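Local coordinates for zinc peptidase (Vibrio cholerae, PDB 2GU1), which hydrolyses the peptide cross-links between peptidoglycan strands as a zinc-dependent DD-endopeptidase, probably letting new glycans be inserted as the cell wall expands, at residues G26-Y29 and S30-Q33. Residues are numbered along the deposited sequence; the frame is centred on the assembly and turned at random.
Sequences GVPY and SILQ
Tyr29 and Gln33 pair one turn apart at the start of helix 29-38, the second helix of the LysM-like domain, whose two helices lie between strands 8-11 and 53-58 in the beta-alpha-alpha-beta order of LysM folds. The Tyr29 ring lies flat against the Gln33 side chain, with ring and amide planes only 11° apart. Gln33 CG makes a CH-pi contact 4.0 Å from the centroid of the Tyr29 ring, set toward the rim. The bend at chi2 of Gln33 (-33°) turns the amide along the same face, where OE1 sits 3.6 Å from Tyr29 CE1. Gln33 also reaches Pro260 and Tyr261, in a loop of the M23 peptidase region. Pro28 holds the N-cap position. Its carbonyl O accepts a hydrogen bond from Leu32 N at 3.1 Å and a weak one from Ile31 N. Gln33 N continues the helical pattern with a bond to Tyr29 O. Gly26, with positive phi, ends the preceding helix 18-24 in a Schellman motif. Val27 and Pro28 then lead straight into the next helix. The buried side chains of Val27 and Leu32 both touch Phe22 of that first helix. Ile31 CG1 runs alongside the Pro28 ring, 4.0 Å from Pro28 CD, while CG2 meets Val27 CG1 at 3.6 Å.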
ATOM      1  N   GLY A  26      -9.099  -9.094  25.692  1.00 21.54           N
ATOM      2  CA  GLY A  26      -8.348  -9.307  26.921  1.00 22.94           C
ATOM      3  C   GLY A  26      -6.836  -9.456  26.852  1.00 24.61           C
ATOM      4  O   GLY A  26      -6.212  -9.859  27.836  1.00 24.34           O
ATOM      5  N   VAL A  27      -6.231  -9.140  25.713  1.00 22.58           N
ATOM      6  CA  VAL A  27      -4.771  -9.251  25.587  1.00 23.14           C
ATOM      7  C   VAL A  27      -4.110  -8.098  26.353  1.00 24.24           C
ATOM      8  O   VAL A  27      -4.555  -6.949  26.263  1.00 21.75           O
ATOM      9  CB  VAL A  27      -4.347  -9.186  24.104  1.00 23.98           C
ATOM     10  CG1 VAL A  27      -2.825  -9.278  23.980  1.00 23.74           C
ATOM     11  CG2 VAL A  27      -5.023 -10.306  23.328  1.00 25.90           C
ATOM     12  N   PRO A  28      -3.042  -8.391  27.121  1.00 25.10           N
ATOM     13  CA  PRO A  28      -2.337  -7.366  27.899  1.00 25.85           C
ATOM     14  C   PRO A  28      -1.655  -6.299  27.042  1.00 25.61           C
ATOM     15  O   PRO A  28      -1.257  -6.551  25.908  1.00 24.49           O
ATOM     16  CB  PRO A  28      -1.315  -8.179  28.703  1.00 27.31           C
ATOM     17  CG  PRO A  28      -1.945  -9.543  28.796  1.00 27.68           C
ATOM     18  CD  PRO A  28      -2.497  -9.728  27.412  1.00 25.59           C
ATOM     19  N   TYR A  29      -1.522  -5.108  27.610  1.00 25.67           N
ATOM     20  CA  TYR A  29      -0.881  -3.992  26.930  1.00 27.24           C
ATOM     21  C   TYR A  29       0.533  -4.365  26.481  1.00 26.70           C
ATOM     22  O   TYR A  29       0.922  -4.128  25.340  1.00 25.66           O
ATOM     23  CB  TYR A  29      -0.815  -2.796  27.875  1.00 27.95           C
ATOM     24  CG  TYR A  29      -0.086  -1.600  27.305  1.00 34.06           C
ATOM     25  CD1 TYR A  29      -0.697  -0.763  26.375  1.00 34.49           C
ATOM     26  CD2 TYR A  29       1.216  -1.302  27.706  1.00 34.17           C
ATOM     27  CE1 TYR A  29      -0.029   0.350  25.856  1.00 38.63           C
ATOM     28  CE2 TYR A  29       1.896  -0.194  27.194  1.00 37.54           C
ATOM     29  CZ  TYR A  29       1.264   0.628  26.271  1.00 36.09           C
ATOM     30  OH  TYR A  29       1.923   1.727  25.775  1.00 39.52           O
ATOM     31  N   SER A  30       1.295  -4.953  27.396  1.00 26.26           N
ATOM     32  CA  SER A  30       2.670  -5.353  27.115  1.00 25.54           C
ATOM     33  C   SER A  30       2.777  -6.228  25.874  1.00 24.21           C
ATOM     34  O   SER A  30       3.754  -6.137  25.124  1.00 23.63           O
ATOM     35  CB  SER A  30       3.238  -6.107  28.314  1.00 24.29           C
ATOM     36  OG  SER A  30       2.489  -7.285  28.530  1.00 27.28           O
ATOM     37  N   ILE A  31       1.771  -7.068  25.654  1.00 23.42           N
ATOM     38  CA  ILE A  31       1.752  -7.966  24.506  1.00 24.06           C
ATOM     39  C   ILE A  31       1.385  -7.177  23.256  1.00 22.73           C
ATOM     40  O   ILE A  31       1.898  -7.435  22.170  1.00 22.95           O
ATOM     41  CB  ILE A  31       0.744  -9.112  24.713  1.00 25.33           C
ATOM     42  CG1 ILE A  31       1.167  -9.964  25.919  1.00 26.93           C
ATOM     43  CG2 ILE A  31       0.622  -9.937  23.442  1.00 25.16           C
ATOM     44  CD1 ILE A  31       2.561 -10.552  25.829  1.00 30.66           C
ATOM     45  N   LEU A  32       0.484  -6.218  23.410  1.00 25.13           N
ATOM     46  CA  LEU A  32       0.115  -5.375  22.282  1.00 22.71           C
ATOM     47  C   LEU A  32       1.409  -4.707  21.777  1.00 22.81           C
ATOM     48  O   LEU A  32       1.683  -4.685  20.580  1.00 22.66           O
ATOM     49  CB  LEU A  32      -0.878  -4.307  22.735  1.00 24.38           C
ATOM     50  CG  LEU A  32      -1.113  -3.191  21.724  1.00 22.79           C
ATOM     51  CD1 LEU A  32      -1.529  -3.796  20.406  1.00 27.92           C
ATOM     52  CD2 LEU A  32      -2.177  -2.233  22.256  1.00 28.25           C
ATOM     53  N   GLN A  33       2.207  -4.187  22.705  1.00 22.47           N
ATOM     54  CA  GLN A  33       3.467  -3.521  22.350  1.00 22.79           C
ATOM     55  C   GLN A  33       4.474  -4.417  21.622  1.00 23.20           C
ATOM     56  O   GLN A  33       5.242  -3.945  20.778  1.00 22.42           O
ATOM     57  CB  GLN A  33       4.131  -2.922  23.601  1.00 23.33           C
ATOM     58  CG  GLN A  33       3.361  -1.762  24.218  1.00 26.98           C
ATOM     59  CD  GLN A  33       2.637  -0.945  23.166  1.00 31.49           C
ATOM     60  OE1 GLN A  33       1.438  -1.123  22.942  1.00 36.02           O
ATOM     61  NE2 GLN A  33       3.368  -0.064  22.492  1.00 27.42           N
TER